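Local coordinates for galactose mutarotase-like protein (Clostridium acetobutylicum, PDB 3OS7) that probably binds carbohydrate and may interconvert the anomers of an aldose sugar, as aldose 1-epimerases do, at residues Ile307-Val312 / Ser319-Leu324. Residues are numbered along the deposited sequence; the frame is centred on the assembly and turned at random.
Sequences INSPNV and SGFKTL
Asn308 OD1 is gripped by two donors, Asn311 ND2 at 3.0 Å and the backbone N of Asp84, which ties to strand 82-90 the turn whose Ser309 and Pro310 meet Phe321. Pro310 lies over one face of the Phe321 ring, a CH-pi contact with CA 4.1 Å from the ring centroid and 13° off the normal; its CG also meets Phe321 CE1 at 3.7 Å. The rigid pyrrolidine offers polarised C-H groups to the pi cloud. Phe321 carries CG anti to its N (chi1 179°), and its ring reaches the loop 307-312. Ser309 approaches obliquely, OG 3.5 Å from Phe321 CD1, while its hydroxyl is hydrogen-bonded to Ser305. Closer to the end of helix 316-319, Val312 CG2 packs on Ser319 CB at 3.7 Å. The small Ser319 hydroxyl, folded back over its own backbone, accepts the Phe321 N-H at 3.1 Å (169°), an ST turn where the chain passes into strand 322-324. Gly320, in between, takes the positive phi with which the helix ends. Van der Waals and CH-pi contact thus join the segments, while the hydrogen bonds positioning each run within it or elsewhere in the fold, so the fit depends on the shapes of Pro310 and Phe321.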
loop_
_atom_site.group_PDB
_atom_site.type_symbol
_atom_site.label_atom_id
_atom_site.label_comp_id
_atom_site.label_asym_id
_atom_site.label_seq_id
_atom_site.Cartn_x
_atom_site.Cartn_y
_atom_site.Cartn_z
ATOM N N ILE A 307 -13.268 -4.299 0.013
ATOM C CA ILE A 307 -13.122 -5.070 1.234
ATOM C C ILE A 307 -14.053 -6.289 1.152
ATOM O O ILE A 307 -15.193 -6.156 0.706
ATOM C CB ILE A 307 -13.505 -4.246 2.469
ATOM C CG1 ILE A 307 -12.557 -3.064 2.649
ATOM C CG2 ILE A 307 -13.502 -5.151 3.748
ATOM C CD1 ILE A 307 -12.895 -2.185 3.882
ATOM N N ASN A 308 -13.555 -7.457 1.556
ATOM C CA ASN A 308 -14.348 -8.710 1.598
ATOM C C ASN A 308 -14.824 -9.137 0.195
ATOM O O ASN A 308 -15.844 -9.760 0.088
ATOM C CB ASN A 308 -15.539 -8.525 2.554
ATOM C CG ASN A 308 -16.232 -9.847 2.958
ATOM O OD1 ASN A 308 -15.599 -10.884 3.124
ATOM N ND2 ASN A 308 -17.540 -9.771 3.183
ATOM N N SER A 309 -14.084 -8.767 -0.856
ATOM C CA SER A 309 -14.517 -8.958 -2.248
ATOM C C SER A 309 -14.943 -10.401 -2.616
ATOM O O SER A 309 -15.882 -10.565 -3.376
ATOM C CB SER A 309 -13.448 -8.488 -3.250
ATOM O OG SER A 309 -12.287 -9.307 -3.258
ATOM N N PRO A 310 -14.283 -11.439 -2.081
ATOM C CA PRO A 310 -14.738 -12.780 -2.433
ATOM C C PRO A 310 -16.156 -13.120 -1.972
ATOM O O PRO A 310 -16.756 -14.056 -2.491
ATOM C CB PRO A 310 -13.723 -13.684 -1.719
ATOM C CG PRO A 310 -12.584 -12.837 -1.457
ATOM C CD PRO A 310 -13.117 -11.501 -1.198
ATOM N N ASN A 311 -16.694 -12.368 -1.012
ATOM C CA ASN A 311 -18.004 -12.672 -0.441
ATOM C C ASN A 311 -19.148 -11.715 -0.795
ATOM O O ASN A 311 -20.266 -11.956 -0.371
ATOM C CB ASN A 311 -17.882 -12.719 1.096
ATOM C CG ASN A 311 -17.159 -13.959 1.598
ATOM O OD1 ASN A 311 -17.455 -15.092 1.155
ATOM N ND2 ASN A 311 -16.243 -13.767 2.562
ATOM N N VAL A 312 -18.877 -10.612 -1.498
ATOM C CA VAL A 312 -19.908 -9.593 -1.727
ATOM C C VAL A 312 -20.839 -10.059 -2.864
ATOM O O VAL A 312 -20.452 -10.849 -3.720
ATOM C CB VAL A 312 -19.326 -8.197 -2.057
ATOM C CG1 VAL A 312 -18.527 -7.615 -0.866
ATOM C CG2 VAL A 312 -18.432 -8.241 -3.327
ATOM N N SER A 319 -16.866 -5.459 -8.018
ATOM C CA SER A 319 -16.129 -5.788 -6.792
ATOM C C SER A 319 -14.620 -5.727 -7.004
ATOM O O SER A 319 -13.897 -5.399 -6.087
ATOM C CB SER A 319 -16.516 -7.165 -6.259
ATOM O OG SER A 319 -15.896 -8.213 -6.980
ATOM N N GLY A 320 -14.161 -6.082 -8.203
ATOM C CA GLY A 320 -12.744 -6.180 -8.520
ATOM C C GLY A 320 -12.071 -7.488 -8.130
ATOM O O GLY A 320 -10.844 -7.649 -8.322
ATOM N N PHE A 321 -12.840 -8.431 -7.562
ATOM C CA PHE A 321 -12.306 -9.727 -7.220
ATOM C C PHE A 321 -11.853 -10.389 -8.510
ATOM O O PHE A 321 -12.540 -10.308 -9.523
ATOM C CB PHE A 321 -13.371 -10.568 -6.541
ATOM C CG PHE A 321 -12.909 -11.931 -6.186
ATOM C CD1 PHE A 321 -11.907 -12.100 -5.267
ATOM C CD2 PHE A 321 -13.457 -13.055 -6.801
ATOM C CE1 PHE A 321 -11.455 -13.390 -4.935
ATOM C CE2 PHE A 321 -13.033 -14.327 -6.451
ATOM C CZ PHE A 321 -12.032 -14.481 -5.509
ATOM N N LYS A 322 -10.690 -11.014 -8.461
ATOM C CA LYS A 322 -10.069 -11.639 -9.616
ATOM C C LYS A 322 -9.535 -12.996 -9.197
ATOM O O LYS A 322 -9.373 -13.316 -8.015
ATOM C CB LYS A 322 -8.902 -10.768 -10.148
ATOM C CG LYS A 322 -9.316 -9.427 -10.739
ATOM C CD LYS A 322 -8.154 -8.657 -11.359
ATOM C CE LYS A 322 -8.145 -8.780 -12.869
ATOM N NZ LYS A 322 -8.134 -10.192 -13.325
ATOM N N THR A 323 -9.275 -13.824 -10.191
ATOM C CA THR A 323 -8.532 -15.034 -9.939
ATOM C C THR A 323 -7.438 -15.113 -10.990
ATOM O O THR A 323 -7.531 -14.477 -12.058
ATOM C CB THR A 323 -9.430 -16.250 -10.017
ATOM O OG1 THR A 323 -9.935 -16.368 -11.341
ATOM C CG2 THR A 323 -10.598 -16.119 -9.044
ATOM N N LEU A 324 -6.380 -15.843 -10.670
ATOM C CA LEU A 324 -5.326 -16.128 -11.616
ATOM C C LEU A 324 -5.359 -17.608 -12.013
ATOM O O LEU A 324 -5.417 -18.494 -11.174
ATOM C CB LEU A 324 -3.967 -15.796 -11.017
ATOM C CG LEU A 324 -3.635 -14.329 -10.778
ATOM C CD1 LEU A 324 -2.244 -14.235 -10.149
ATOM C CD2 LEU A 324 -3.701 -13.592 -12.100
#